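Local coordinates for lipoprotein (Streptococcus pneumoniae, PDB 3CX3) that binds zinc as the pneumococcal lipoprotein AdcAII and, as a homologue of ABC-transporter binding proteins, probably takes part in metal uptake, at residues 15-20 with 67-72; 43-48 with 205-210; 94-99 with 119-124; 126-131 with 155-160; 188-193 with 274-279. All blocks are in the same frame, centred on the assembly; numbering follows the deposited sequence.

Contact 1: residues 15-20 with 67-72; sequences TSFYPI and HTLESW
Ser16, just past strand 12-15, donates its OG to Glu70 OE2; the modelled 2.4 Å is very short and doubtful as a length. With chi1 at 54° the hydroxyl sits between the backbone N and the carbonyl carbon, directed at the carboxylate. OE2 also accepts from the main-chain N of His65, and OE1 from that of Ser66, so both oxygens are held and the rotation of the group is fixed; these donors would probably favour the charged form. Both segments follow neighbouring strands, 12-15 and 61-64, at their C-terminal ends in the parallel sheet of the N-terminal lobe, and Glu70 centres an inverse gamma turn there. Phe17, the N-cap of helix 18-28, comes next. Its CE1 packs 3.7 Å from Leu69 CD1, the two side chains crossing at about a right angle, and its ring plane stands 87° from the Glu70 carboxylate. Pro19 CD lies over one face of that ring, while Trp122 meets it edge-to-face. Ile20 then packs on Val63 of strand 61-64.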
# COMPACT_ATOMS: atom_id res chain seq x y z
N THR A 15 8.60 4.03 10.93
CA THR A 15 7.99 3.72 9.66
C THR A 15 6.49 3.66 9.87
O THR A 15 6.04 3.19 10.91
CB THR A 15 8.60 2.42 9.19
OG1 THR A 15 9.59 2.72 8.19
CG2 THR A 15 7.57 1.46 8.71
N SER A 16 5.72 4.17 8.91
CA SER A 16 4.29 4.38 9.17
C SER A 16 3.52 3.08 9.19
O SER A 16 2.97 2.69 10.24
CB SER A 16 3.66 5.43 8.26
OG SER A 16 3.87 5.15 6.90
N PHE A 17 3.52 2.39 8.05
CA PHE A 17 2.81 1.13 7.89
C PHE A 17 3.59 0.20 6.94
O PHE A 17 4.70 0.54 6.56
CB PHE A 17 1.33 1.36 7.54
CG PHE A 17 1.05 1.62 6.09
CD1 PHE A 17 1.62 2.72 5.42
CD2 PHE A 17 0.17 0.80 5.40
CE1 PHE A 17 1.34 2.97 4.06
CE2 PHE A 17 -0.11 1.03 4.06
CZ PHE A 17 0.48 2.14 3.38
N TYR A 18 3.03 -0.97 6.60
CA TYR A 18 3.80 -2.07 6.02
C TYR A 18 4.56 -1.84 4.70
O TYR A 18 5.74 -2.18 4.62
CB TYR A 18 3.00 -3.37 5.92
CG TYR A 18 3.73 -4.39 5.08
CD1 TYR A 18 4.80 -5.11 5.62
CD2 TYR A 18 3.38 -4.63 3.75
CE1 TYR A 18 5.49 -6.07 4.87
CE2 TYR A 18 4.07 -5.58 2.97
CZ TYR A 18 5.13 -6.29 3.55
OH TYR A 18 5.84 -7.22 2.85
N PRO A 19 3.88 -1.36 3.63
CA PRO A 19 4.64 -1.18 2.39
C PRO A 19 5.88 -0.35 2.64
O PRO A 19 6.87 -0.51 1.96
CB PRO A 19 3.67 -0.42 1.48
CG PRO A 19 2.31 -0.76 1.98
CD PRO A 19 2.45 -1.00 3.47
N ILE A 20 5.81 0.53 3.63
CA ILE A 20 6.94 1.39 3.99
C ILE A 20 7.96 0.59 4.81
O ILE A 20 9.16 0.59 4.51
CB ILE A 20 6.47 2.65 4.77
CG1 ILE A 20 5.88 3.70 3.83
CG2 ILE A 20 7.63 3.28 5.45
CD1 ILE A 20 5.23 3.16 2.59
N HIS A 67 1.55 12.65 1.90
CA HIS A 67 0.80 13.65 2.64
C HIS A 67 -0.70 13.40 2.52
O HIS A 67 -1.47 13.76 3.41
CB HIS A 67 1.18 15.08 2.21
CG HIS A 67 1.00 15.35 0.75
ND1 HIS A 67 2.02 15.21 -0.17
CD2 HIS A 67 -0.08 15.77 0.04
CE1 HIS A 67 1.57 15.51 -1.38
NE2 HIS A 67 0.30 15.85 -1.28
N THR A 68 -1.10 12.77 1.41
CA THR A 68 -2.48 12.36 1.11
C THR A 68 -2.98 11.09 1.85
O THR A 68 -4.15 10.67 1.67
CB THR A 68 -2.63 12.12 -0.40
OG1 THR A 68 -1.92 10.93 -0.76
CG2 THR A 68 -2.05 13.25 -1.17
N LEU A 69 -2.12 10.47 2.67
CA LEU A 69 -2.48 9.27 3.42
C LEU A 69 -2.27 9.52 4.92
O LEU A 69 -3.22 9.77 5.68
CB LEU A 69 -1.64 8.07 2.96
CG LEU A 69 -2.23 6.66 2.78
CD1 LEU A 69 -1.19 5.56 3.19
CD2 LEU A 69 -3.62 6.46 3.46
N GLU A 70 -1.01 9.45 5.34
CA GLU A 70 -0.64 9.85 6.67
C GLU A 70 -0.67 11.39 6.75
O GLU A 70 0.34 12.06 6.53
CB GLU A 70 0.72 9.27 7.03
CG GLU A 70 0.86 7.77 6.73
CD GLU A 70 1.63 7.49 5.45
OE1 GLU A 70 1.35 8.18 4.42
OE2 GLU A 70 2.53 6.60 5.49
N SER A 71 -1.87 11.91 7.05
CA SER A 71 -2.17 13.35 7.18
C SER A 71 -1.47 14.05 8.35
O SER A 71 -1.09 15.21 8.22
CB SER A 71 -3.67 13.58 7.31
OG SER A 71 -4.32 13.42 6.07
N TRP A 72 -1.36 13.38 9.50
CA TRP A 72 -0.40 13.83 10.52
C TRP A 72 0.93 13.48 9.85
O TRP A 72 1.02 12.44 9.21
CB TRP A 72 -0.52 13.01 11.80
CG TRP A 72 0.28 11.74 11.70
CD1 TRP A 72 1.62 11.56 12.01
CD2 TRP A 72 -0.17 10.50 11.16
NE1 TRP A 72 2.00 10.27 11.72
CE2 TRP A 72 0.93 9.60 11.19
CE3 TRP A 72 -1.40 10.06 10.67
CZ2 TRP A 72 0.82 8.30 10.76
CZ3 TRP A 72 -1.51 8.77 10.23
CH2 TRP A 72 -0.40 7.90 10.29

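Contact 2: residues 43-48 with 205-210. With ZN (zinc ion), chain E.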
# COMPACT_ATOMS: atom_id res chain seq x y z
N ILE A 43 -4.32 2.14 8.51
CA ILE A 43 -3.58 3.34 8.06
C ILE A 43 -4.44 4.56 7.70
O ILE A 43 -3.99 5.70 7.87
CB ILE A 43 -2.58 3.01 6.88
CG1 ILE A 43 -1.69 4.21 6.55
CG2 ILE A 43 -3.32 2.55 5.61
CD1 ILE A 43 -0.68 4.58 7.60
N HIS A 44 -5.63 4.30 7.16
CA HIS A 44 -6.58 5.32 6.72
C HIS A 44 -7.21 6.13 7.88
O HIS A 44 -7.34 7.35 7.80
CB HIS A 44 -7.68 4.67 5.86
CG HIS A 44 -7.20 4.19 4.51
ND1 HIS A 44 -7.16 5.01 3.40
CD2 HIS A 44 -6.78 2.98 4.09
CE1 HIS A 44 -6.71 4.32 2.36
NE2 HIS A 44 -6.47 3.09 2.76
N SER A 45 -7.57 5.44 8.96
CA SER A 45 -8.22 6.09 10.11
C SER A 45 -7.28 6.31 11.32
O SER A 45 -7.69 6.86 12.34
CB SER A 45 -9.43 5.27 10.55
OG SER A 45 -9.00 4.01 11.05
N PHE A 46 -6.03 5.87 11.19
CA PHE A 46 -5.09 5.82 12.30
C PHE A 46 -4.57 7.20 12.68
O PHE A 46 -4.22 8.00 11.81
CB PHE A 46 -3.91 4.91 11.95
CG PHE A 46 -2.83 4.88 12.99
CD1 PHE A 46 -2.91 4.01 14.09
CD2 PHE A 46 -1.71 5.71 12.88
CE1 PHE A 46 -1.89 3.99 15.06
CE2 PHE A 46 -0.70 5.69 13.85
CZ PHE A 46 -0.80 4.83 14.94
N GLU A 47 -4.50 7.49 13.97
CA GLU A 47 -3.92 8.75 14.43
C GLU A 47 -2.96 8.41 15.55
O GLU A 47 -3.37 7.78 16.53
CB GLU A 47 -4.98 9.75 14.91
CG GLU A 47 -6.11 10.04 13.92
CD GLU A 47 -5.73 11.06 12.84
OE1 GLU A 47 -4.59 11.55 12.83
OE2 GLU A 47 -6.60 11.37 11.99
N PRO A 48 -1.68 8.81 15.41
CA PRO A 48 -0.63 8.44 16.37
C PRO A 48 -0.88 8.96 17.79
O PRO A 48 -1.18 10.14 17.97
CB PRO A 48 0.62 9.11 15.78
CG PRO A 48 0.07 10.23 14.94
CD PRO A 48 -1.16 9.67 14.34
N SER A 205 -10.73 5.07 1.37
CA SER A 205 -10.57 4.60 2.74
C SER A 205 -11.75 3.71 3.16
O SER A 205 -12.88 3.95 2.72
CB SER A 205 -10.36 5.78 3.69
OG SER A 205 -11.36 5.84 4.67
N PRO A 206 -11.49 2.66 3.96
CA PRO A 206 -12.50 1.68 4.34
C PRO A 206 -13.69 2.26 5.09
O PRO A 206 -14.75 1.63 5.14
CB PRO A 206 -11.73 0.74 5.27
CG PRO A 206 -10.32 0.86 4.83
CD PRO A 206 -10.18 2.31 4.55
N GLU A 207 -13.53 3.43 5.69
CA GLU A 207 -14.63 4.05 6.41
C GLU A 207 -15.55 4.89 5.51
O GLU A 207 -16.55 5.44 5.99
CB GLU A 207 -14.12 4.83 7.63
CG GLU A 207 -13.01 4.10 8.51
CD GLU A 207 -13.29 2.61 8.88
OE1 GLU A 207 -12.91 2.19 10.00
OE2 GLU A 207 -13.86 1.84 8.06
N GLN A 208 -15.26 4.97 4.21
CA GLN A 208 -16.24 5.49 3.27
C GLN A 208 -17.10 4.33 2.75
O GLN A 208 -16.94 3.87 1.62
CB GLN A 208 -15.60 6.27 2.12
CG GLN A 208 -14.90 7.55 2.50
CD GLN A 208 -13.56 7.64 1.82
OE1 GLN A 208 -12.66 6.86 2.12
NE2 GLN A 208 -13.40 8.57 0.89
N GLU A 209 -18.02 3.89 3.61
CA GLU A 209 -18.96 2.80 3.33
C GLU A 209 -20.13 3.29 2.46
O GLU A 209 -20.51 4.45 2.59
CB GLU A 209 -19.50 2.23 4.66
CG GLU A 209 -18.45 1.61 5.60
CD GLU A 209 -18.09 0.17 5.22
OE1 GLU A 209 -18.24 -0.19 4.03
OE2 GLU A 209 -17.65 -0.59 6.12
N PRO A 210 -20.69 2.41 1.60
CA PRO A 210 -21.71 2.64 0.54
C PRO A 210 -22.89 3.63 0.76
O PRO A 210 -22.65 4.83 0.62
CB PRO A 210 -22.20 1.23 0.23
CG PRO A 210 -20.99 0.44 0.38
CD PRO A 210 -20.28 0.99 1.60
ZN ZN E . -6.53 1.58 1.45
O HOH W 1 -10.63 7.31 6.84
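His44 carries CG beside its backbone N and anti to its carbonyl carbon (chi1 -70°), which lays the imidazole against Ser205 and Pro206 and leaves NE2 to reach the metal. Ser205 offers its backbone to one face of the ring in a CH-pi contact: CA is 3.8 Å from the centroid of the His44 ring and 25° off its normal. The CB of Ser205 comes to 3.3 Å from His44 ND1. Pro206 CD lies 3.5 Å from His44 CD2, neither squarely over the ring nor in its plane, the side chains crossing at about a right angle. Farther out, Ser45 and Glu207 meet loosely through their CB and CG. A water joins the segments, 2.7 Å from Ser205 OG and giving only a weak bond to His44 O. Ser205 to Gln208 form a type I beta turn, closed by Gln208 N to Ser205 O. The Gln208 side chain folds back so that OE1 accepts from Ser205 N at 2.7 Å, with an N-H...O angle of 138°. His44 NE2 binds zinc at 2.0 Å, and His120, His184 and Glu259 complete the site. The zinc ligand of one lobe is thus covered on a face by a loop of the other through CH-pi and van der Waals contact, so the metal bond, more than this loop, would fix the imidazole.

Contact 3: residues 94-99 with 119-124; sequences MTLERV and PHTWLD. With ZN (zinc ion), chain E.
Leu96 and Pro119 bring their backbones nearest, CA to CA 6.6 Å, where the extended chain of 94-99 passes 119-124 as the latter enters a 3-10 segment ahead of helix 125-142. Selenomethionine Met94 reaches Thr121 tip to tip: a bend at chi3 (57°) swings CE to 3.5 Å from Thr121 CG2, with Thr121 OG1 equally near. Leu96 crosses Thr121 at about a right angle, placing CD2 3.9 Å from Thr121 OG1. Its other branch, CD1, lies 4.3 Å from Pro119 CA. These apolar neighbours bury the Thr121 hydroxyl, which has no polar partner in the model. Both segments belong to the long connection between strand 86-89, at the edge of the N-terminal sheet, and helix 125-142; within it, His120 supplies a zinc ligand. Its NE2 binds zinc at 2.0 Å, while ND1 is hydrogen-bonded to Asp118 OD1, a second-shell carboxylate that orients the imidazole and would probably polarise it. His120 CA lies 3.7 Å above one face of the Trp122 ring, toward its rim, so the indole packs on the backbone of the ligand residue. Trp122 NE1 is in turn tied to Pro257 O. At the end of the segment Asp124 is the N-cap of helix 125-142.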
# COMPACT_ATOMS: atom_id res chain seq x y z
N MSE A 94 5.92 11.81 -6.73
CA MSE A 94 5.08 10.84 -7.49
C MSE A 94 3.68 11.35 -7.74
O MSE A 94 2.98 11.74 -6.81
CB MSE A 94 4.99 9.51 -6.77
CG MSE A 94 6.28 8.73 -6.76
SE MSE A 94 5.93 7.05 -5.91
CE MSE A 94 4.49 6.36 -7.02
N THR A 95 3.27 11.30 -8.99
CA THR A 95 2.03 11.92 -9.41
C THR A 95 0.89 10.94 -9.15
O THR A 95 0.88 9.84 -9.71
CB THR A 95 2.10 12.40 -10.92
OG1 THR A 95 1.18 11.68 -11.73
CG2 THR A 95 3.51 12.20 -11.49
N LEU A 96 -0.06 11.33 -8.29
CA LEU A 96 -1.21 10.49 -7.91
C LEU A 96 -2.50 10.83 -8.67
O LEU A 96 -2.81 12.00 -8.89
CB LEU A 96 -1.50 10.58 -6.40
CG LEU A 96 -0.44 10.42 -5.29
CD1 LEU A 96 -1.04 10.78 -3.94
CD2 LEU A 96 0.16 9.04 -5.24
N GLU A 97 -3.25 9.80 -9.04
CA GLU A 97 -4.50 10.01 -9.76
C GLU A 97 -5.63 10.47 -8.82
O GLU A 97 -5.78 9.96 -7.70
CB GLU A 97 -4.89 8.79 -10.65
CG GLU A 97 -5.47 7.53 -9.95
CD GLU A 97 -5.29 6.22 -10.76
OE1 GLU A 97 -5.66 5.14 -10.23
OE2 GLU A 97 -4.78 6.25 -11.91
N ARG A 98 -6.39 11.45 -9.30
CA ARG A 98 -7.49 12.07 -8.57
C ARG A 98 -8.68 11.11 -8.36
O ARG A 98 -9.00 10.32 -9.26
CB ARG A 98 -7.94 13.33 -9.32
CG ARG A 98 -8.70 14.33 -8.47
CD ARG A 98 -9.21 15.48 -9.32
NE ARG A 98 -10.51 16.00 -8.86
CZ ARG A 98 -11.57 16.20 -9.65
NH1 ARG A 98 -11.51 15.96 -10.96
NH2 ARG A 98 -12.69 16.67 -9.13
N VAL A 99 -9.32 11.19 -7.19
CA VAL A 99 -10.48 10.36 -6.84
C VAL A 99 -11.64 10.70 -7.78
O VAL A 99 -12.17 11.81 -7.74
CB VAL A 99 -10.91 10.49 -5.35
CG1 VAL A 99 -12.23 9.78 -5.09
CG2 VAL A 99 -9.82 9.94 -4.45
N PRO A 119 -4.04 7.30 -2.95
CA PRO A 119 -2.68 7.07 -2.48
C PRO A 119 -2.07 5.71 -2.81
O PRO A 119 -0.89 5.47 -2.49
CB PRO A 119 -2.83 7.16 -0.95
CG PRO A 119 -4.23 6.65 -0.67
CD PRO A 119 -5.04 7.08 -1.88
N HIS A 120 -2.86 4.83 -3.44
CA HIS A 120 -2.67 3.36 -3.34
C HIS A 120 -1.70 2.81 -4.35
O HIS A 120 -1.74 1.65 -4.77
CB HIS A 120 -3.99 2.66 -3.53
CG HIS A 120 -4.81 2.58 -2.29
ND1 HIS A 120 -5.89 3.40 -2.07
CD2 HIS A 120 -4.75 1.71 -1.24
CE1 HIS A 120 -6.46 3.06 -0.92
NE2 HIS A 120 -5.79 2.04 -0.39
N THR A 121 -0.79 3.69 -4.71
CA THR A 121 0.33 3.42 -5.54
C THR A 121 0.98 2.04 -5.33
O THR A 121 1.00 1.22 -6.23
CB THR A 121 1.25 4.60 -5.35
OG1 THR A 121 1.14 5.47 -6.49
CG2 THR A 121 2.65 4.19 -5.05
N TRP A 122 1.45 1.77 -4.11
CA TRP A 122 2.36 0.68 -3.83
C TRP A 122 2.01 -0.67 -4.47
O TRP A 122 2.86 -1.54 -4.56
CB TRP A 122 2.55 0.53 -2.32
CG TRP A 122 1.29 0.21 -1.54
CD1 TRP A 122 0.83 -1.01 -1.23
CD2 TRP A 122 0.37 1.15 -0.94
NE1 TRP A 122 -0.33 -0.93 -0.49
CE2 TRP A 122 -0.63 0.39 -0.28
CE3 TRP A 122 0.31 2.56 -0.89
CZ2 TRP A 122 -1.70 0.98 0.41
CZ3 TRP A 122 -0.76 3.16 -0.19
CH2 TRP A 122 -1.75 2.37 0.45
N LEU A 123 0.76 -0.79 -4.95
CA LEU A 123 0.19 -2.03 -5.50
C LEU A 123 0.44 -2.19 -6.97
O LEU A 123 0.11 -3.21 -7.58
CB LEU A 123 -1.32 -2.06 -5.26
CG LEU A 123 -1.73 -2.35 -3.81
CD1 LEU A 123 -3.26 -2.28 -3.69
CD2 LEU A 123 -1.17 -3.71 -3.29
N ASP A 124 1.01 -1.16 -7.57
CA ASP A 124 1.37 -1.23 -8.95
C ASP A 124 2.84 -1.49 -8.93
O ASP A 124 3.60 -0.67 -8.43
CB ASP A 124 1.05 0.09 -9.63
CG ASP A 124 1.58 0.16 -11.01
OD1 ASP A 124 2.42 -0.69 -11.38
OD2 ASP A 124 1.17 1.08 -11.74
ZN ZN E . -6.53 1.58 1.45

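Contact 4: residues 126-131 with 155-160; sequences EKAGEE and QAFIKK
Gly129 and Ile158 mark the closest backbone approach of two antiparallel helices, with CA atoms only 4.4 Å apart; the short axes are 8.6 Å apart at an angle of 171°. Contacts of side chain with backbone dominate. Having no side chain, Gly129 lets Ile158 settle directly on its main chain, where Ile158 CG2 lies 3.7 Å from Gly129 O. Phe157, with CG anti to its N (chi1 -176°), points its ring at the other helix and meets it by the edge: CE2 is 3.9 Å from Ala128 C, which lies in the ring plane. Of side chain with side chain there is one apolar touch, Ala128 CB to Phe157 CE2 at 4.1 Å. The interface is thus small residues on one helix against larger apolar ones on the other. The segments belong to helices 125-142 and 147-173, the latter spanning both lobes like the long linking helix of related metal-binding proteins; Met23 of helix 18-28 and Tyr268 of helix 268-281 pack on both Ala128 and Phe157.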
# COMPACT_ATOMS: atom_id res chain seq x y z
N GLU A 126 5.47 -1.32 -10.94
CA GLU A 126 6.27 -0.15 -11.34
C GLU A 126 6.40 0.94 -10.28
O GLU A 126 7.49 1.50 -10.08
CB GLU A 126 5.68 0.50 -12.59
CG GLU A 126 6.10 -0.12 -13.90
CD GLU A 126 6.45 0.94 -14.93
OE1 GLU A 126 7.24 1.85 -14.59
OE2 GLU A 126 5.94 0.84 -16.06
N LYS A 127 5.27 1.25 -9.62
CA LYS A 127 5.18 2.36 -8.69
C LYS A 127 5.72 2.00 -7.33
O LYS A 127 6.20 2.88 -6.60
CB LYS A 127 3.75 2.89 -8.60
CG LYS A 127 3.29 3.55 -9.92
CD LYS A 127 1.89 4.11 -9.81
CE LYS A 127 1.40 4.68 -11.12
NZ LYS A 127 2.07 5.96 -11.45
N ALA A 128 5.65 0.73 -6.96
CA ALA A 128 6.38 0.33 -5.79
C ALA A 128 7.84 0.63 -6.13
O ALA A 128 8.53 1.32 -5.38
CB ALA A 128 6.16 -1.14 -5.49
N GLY A 129 8.29 0.18 -7.30
CA GLY A 129 9.64 0.45 -7.79
C GLY A 129 10.11 1.88 -7.63
O GLY A 129 11.13 2.13 -6.98
N GLU A 130 9.37 2.82 -8.22
CA GLU A 130 9.76 4.23 -8.11
C GLU A 130 9.85 4.76 -6.67
O GLU A 130 10.64 5.67 -6.38
CB GLU A 130 8.94 5.18 -9.01
CG GLU A 130 7.54 4.78 -9.40
CD GLU A 130 7.15 5.37 -10.78
OE1 GLU A 130 7.02 4.59 -11.76
OE2 GLU A 130 7.02 6.62 -10.87
N GLU A 131 9.08 4.15 -5.76
CA GLU A 131 9.02 4.61 -4.38
C GLU A 131 10.19 4.08 -3.59
O GLU A 131 10.66 4.75 -2.66
CB GLU A 131 7.70 4.20 -3.73
CG GLU A 131 7.34 5.10 -2.58
CD GLU A 131 6.08 4.69 -1.88
OE1 GLU A 131 5.19 4.13 -2.55
OE2 GLU A 131 5.97 4.94 -0.67
N GLN A 155 17.83 -1.07 -6.48
CA GLN A 155 18.06 -1.45 -7.87
C GLN A 155 17.59 -2.85 -8.22
O GLN A 155 16.98 -3.08 -9.28
CB GLN A 155 19.54 -1.32 -8.21
CG GLN A 155 19.76 -0.73 -9.58
CD GLN A 155 18.68 0.28 -9.92
OE1 GLN A 155 17.85 0.03 -10.79
NE2 GLN A 155 18.67 1.41 -9.21
N ALA A 156 17.89 -3.79 -7.32
CA ALA A 156 17.38 -5.14 -7.43
C ALA A 156 15.87 -5.06 -7.35
O ALA A 156 15.16 -5.67 -8.15
CB ALA A 156 17.91 -6.01 -6.30
N PHE A 157 15.38 -4.28 -6.38
CA PHE A 157 13.96 -4.25 -6.10
C PHE A 157 13.24 -3.87 -7.39
O PHE A 157 12.46 -4.66 -7.93
CB PHE A 157 13.66 -3.30 -4.94
CG PHE A 157 12.22 -3.26 -4.50
CD1 PHE A 157 11.77 -4.06 -3.44
CD2 PHE A 157 11.32 -2.40 -5.11
CE1 PHE A 157 10.45 -4.01 -3.01
CE2 PHE A 157 9.99 -2.34 -4.70
CZ PHE A 157 9.55 -3.14 -3.65
N ILE A 158 13.56 -2.69 -7.91
CA ILE A 158 12.90 -2.21 -9.13
C ILE A 158 12.99 -3.24 -10.25
O ILE A 158 12.07 -3.36 -11.04
CB ILE A 158 13.35 -0.76 -9.59
CG1 ILE A 158 14.31 -0.77 -10.78
CG2 ILE A 158 13.89 0.08 -8.41
CD1 ILE A 158 13.64 -0.46 -12.13
N LYS A 159 14.09 -4.00 -10.28
CA LYS A 159 14.32 -5.03 -11.31
C LYS A 159 13.37 -6.21 -11.18
O LYS A 159 12.82 -6.68 -12.18
CB LYS A 159 15.76 -5.53 -11.23
CG LYS A 159 16.08 -6.73 -12.12
CD LYS A 159 17.07 -7.68 -11.44
CE LYS A 159 16.62 -8.05 -10.01
NZ LYS A 159 16.85 -9.50 -9.74
N LYS A 160 13.17 -6.70 -9.96
CA LYS A 160 12.27 -7.83 -9.74
C LYS A 160 10.83 -7.35 -9.69
O LYS A 160 9.90 -8.16 -9.67
CB LYS A 160 12.67 -8.66 -8.50
CG LYS A 160 12.97 -7.86 -7.23
CD LYS A 160 13.61 -8.73 -6.15
CE LYS A 160 14.46 -7.91 -5.16
NZ LYS A 160 13.68 -6.98 -4.28

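Contact 5: residues 188-193 with 274-279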
# COMPACT_ATOMS: atom_id res chain seq x y z
N SER A 188 -6.83 0.35 -7.67
CA SER A 188 -7.09 1.24 -8.79
C SER A 188 -5.87 1.40 -9.70
O SER A 188 -6.01 1.68 -10.89
CB SER A 188 -7.56 2.59 -8.23
OG SER A 188 -7.60 3.63 -9.20
N TYR A 189 -4.68 1.19 -9.12
CA TYR A 189 -3.40 1.44 -9.76
C TYR A 189 -2.91 0.16 -10.37
O TYR A 189 -2.32 0.16 -11.46
CB TYR A 189 -2.36 1.91 -8.74
CG TYR A 189 -2.44 3.36 -8.41
CD1 TYR A 189 -1.78 4.31 -9.19
CD2 TYR A 189 -3.18 3.80 -7.32
CE1 TYR A 189 -1.87 5.64 -8.88
CE2 TYR A 189 -3.28 5.13 -7.01
CZ TYR A 189 -2.62 6.05 -7.79
OH TYR A 189 -2.72 7.37 -7.46
N LEU A 190 -3.11 -0.93 -9.63
CA LEU A 190 -2.89 -2.26 -10.17
C LEU A 190 -3.77 -2.40 -11.40
O LEU A 190 -3.27 -2.38 -12.52
CB LEU A 190 -3.19 -3.34 -9.13
CG LEU A 190 -2.72 -4.78 -9.43
CD1 LEU A 190 -2.70 -5.63 -8.15
CD2 LEU A 190 -3.61 -5.43 -10.50
N ALA A 191 -5.08 -2.49 -11.19
CA ALA A 191 -6.05 -2.66 -12.27
C ALA A 191 -5.70 -1.91 -13.57
O ALA A 191 -5.78 -2.49 -14.66
CB ALA A 191 -7.44 -2.24 -11.80
N LYS A 192 -5.32 -0.63 -13.42
CA LYS A 192 -5.07 0.25 -14.55
C LYS A 192 -3.79 -0.16 -15.26
O LYS A 192 -3.73 -0.13 -16.49
CB LYS A 192 -5.01 1.72 -14.10
CG LYS A 192 -4.85 2.73 -15.23
CD LYS A 192 -4.83 4.17 -14.70
CE LYS A 192 -6.18 4.87 -14.85
NZ LYS A 192 -7.07 4.65 -13.69
N ARG A 193 -2.78 -0.57 -14.50
CA ARG A 193 -1.57 -1.10 -15.13
C ARG A 193 -1.82 -2.42 -15.89
O ARG A 193 -0.96 -2.89 -16.64
CB ARG A 193 -0.41 -1.25 -14.14
CG ARG A 193 0.87 -1.70 -14.85
CD ARG A 193 2.13 -1.18 -14.24
NE ARG A 193 2.18 0.28 -14.14
CZ ARG A 193 2.61 1.10 -15.09
NH1 ARG A 193 3.04 0.62 -16.26
NH2 ARG A 193 2.61 2.41 -14.87
N GLU A 274 1.85 -12.58 -4.68
CA GLU A 274 0.90 -13.60 -4.20
C GLU A 274 -0.56 -13.17 -4.41
O GLU A 274 -1.39 -13.95 -4.86
CB GLU A 274 1.15 -13.97 -2.75
CG GLU A 274 -0.00 -14.77 -2.17
CD GLU A 274 0.28 -15.33 -0.80
OE1 GLU A 274 0.10 -16.56 -0.63
OE2 GLU A 274 0.68 -14.55 0.10
N ASN A 275 -0.87 -11.92 -4.09
CA ASN A 275 -2.20 -11.41 -4.35
C ASN A 275 -2.42 -11.17 -5.83
O ASN A 275 -3.55 -11.18 -6.30
CB ASN A 275 -2.48 -10.16 -3.52
CG ASN A 275 -2.41 -10.44 -2.03
OD1 ASN A 275 -3.28 -11.10 -1.47
ND2 ASN A 275 -1.35 -9.95 -1.39
N MSE A 276 -1.34 -10.98 -6.58
CA MSE A 276 -1.47 -10.90 -8.03
C MSE A 276 -1.84 -12.24 -8.64
O MSE A 276 -2.59 -12.26 -9.63
CB MSE A 276 -0.23 -10.30 -8.66
CG MSE A 276 -0.14 -8.83 -8.39
SE MSE A 276 1.48 -8.05 -9.07
CE MSE A 276 1.10 -8.11 -10.99
N SER A 277 -1.35 -13.33 -8.05
CA SER A 277 -1.79 -14.70 -8.37
C SER A 277 -3.30 -14.83 -8.27
O SER A 277 -4.00 -15.07 -9.27
CB SER A 277 -1.22 -15.71 -7.37
OG SER A 277 0.09 -16.10 -7.70
N ILE A 278 -3.78 -14.68 -7.05
CA ILE A 278 -5.18 -14.80 -6.70
C ILE A 278 -6.05 -14.09 -7.73
O ILE A 278 -6.88 -14.73 -8.39
CB ILE A 278 -5.41 -14.31 -5.24
CG1 ILE A 278 -4.63 -15.21 -4.27
CG2 ILE A 278 -6.90 -14.25 -4.87
CD1 ILE A 278 -4.32 -14.57 -2.92
N LEU A 279 -5.83 -12.79 -7.92
CA LEU A 279 -6.60 -11.99 -8.87
C LEU A 279 -6.58 -12.53 -10.32
O LEU A 279 -7.62 -12.63 -10.97
CB LEU A 279 -6.16 -10.52 -8.84
CG LEU A 279 -6.99 -9.55 -9.69
CD1 LEU A 279 -8.45 -9.51 -9.23
CD2 LEU A 279 -6.38 -8.13 -9.70
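Met276, a selenomethionine, is met by Leu190, whose CD1 branch comes to 4.1 Å from Met276 CG; the two side chains cross obliquely. Because the touch is at CG, the selenium and CE lie beyond it; the side chain also packs on Phe194, on Pro125 at the start of helix 125-142 and on Leu164 and Phe168 of the long helix 147-173, so it joins several elements. A turn further on, Leu279 takes the other branch of the same leucine. Its CD2 is 4.0 Å from Leu190 CD2, and the side chains slide past each other in opposite directions. Leu190, its chi1 of -167° turning CG away from the backbone N, extends from the weakly bonded helix 188-193 and spreads its two methyls between residues three apart on helix 268-281. Leu279 and Ala191 both pack on Phe180 of strand 180-182, placing the contact at the sheet of the C-terminal lobe. With the nearest CA atoms, those of Leu190 and Met276, 9.0 Å apart, the segments are joined by apolar side chains alone, through dispersion and burial without directional bonds.

In the fold
Contacts 1, 4 and 5 are buried, contact 3 is partly so, and contact 2 lies at the surface, where the lobes face each other across the cleft. Contacts 2 and 3 share the zinc, each supplying one histidine, and the chemistry there is coordination backed by loop packing. Contact 1 adjoins both, with Leu69 lying between Ile43 and Pro119, and differs in having a buried carboxylate held by hydrogen bonds. Contacts 4 and 5 are apolar helix packing: close at a glycine in contact 4, spanned by long side chains in contact 5. Arg193 of contact 5 ties its helix to contacts 3 and 4 through salt bridges to Asp124 and Glu126.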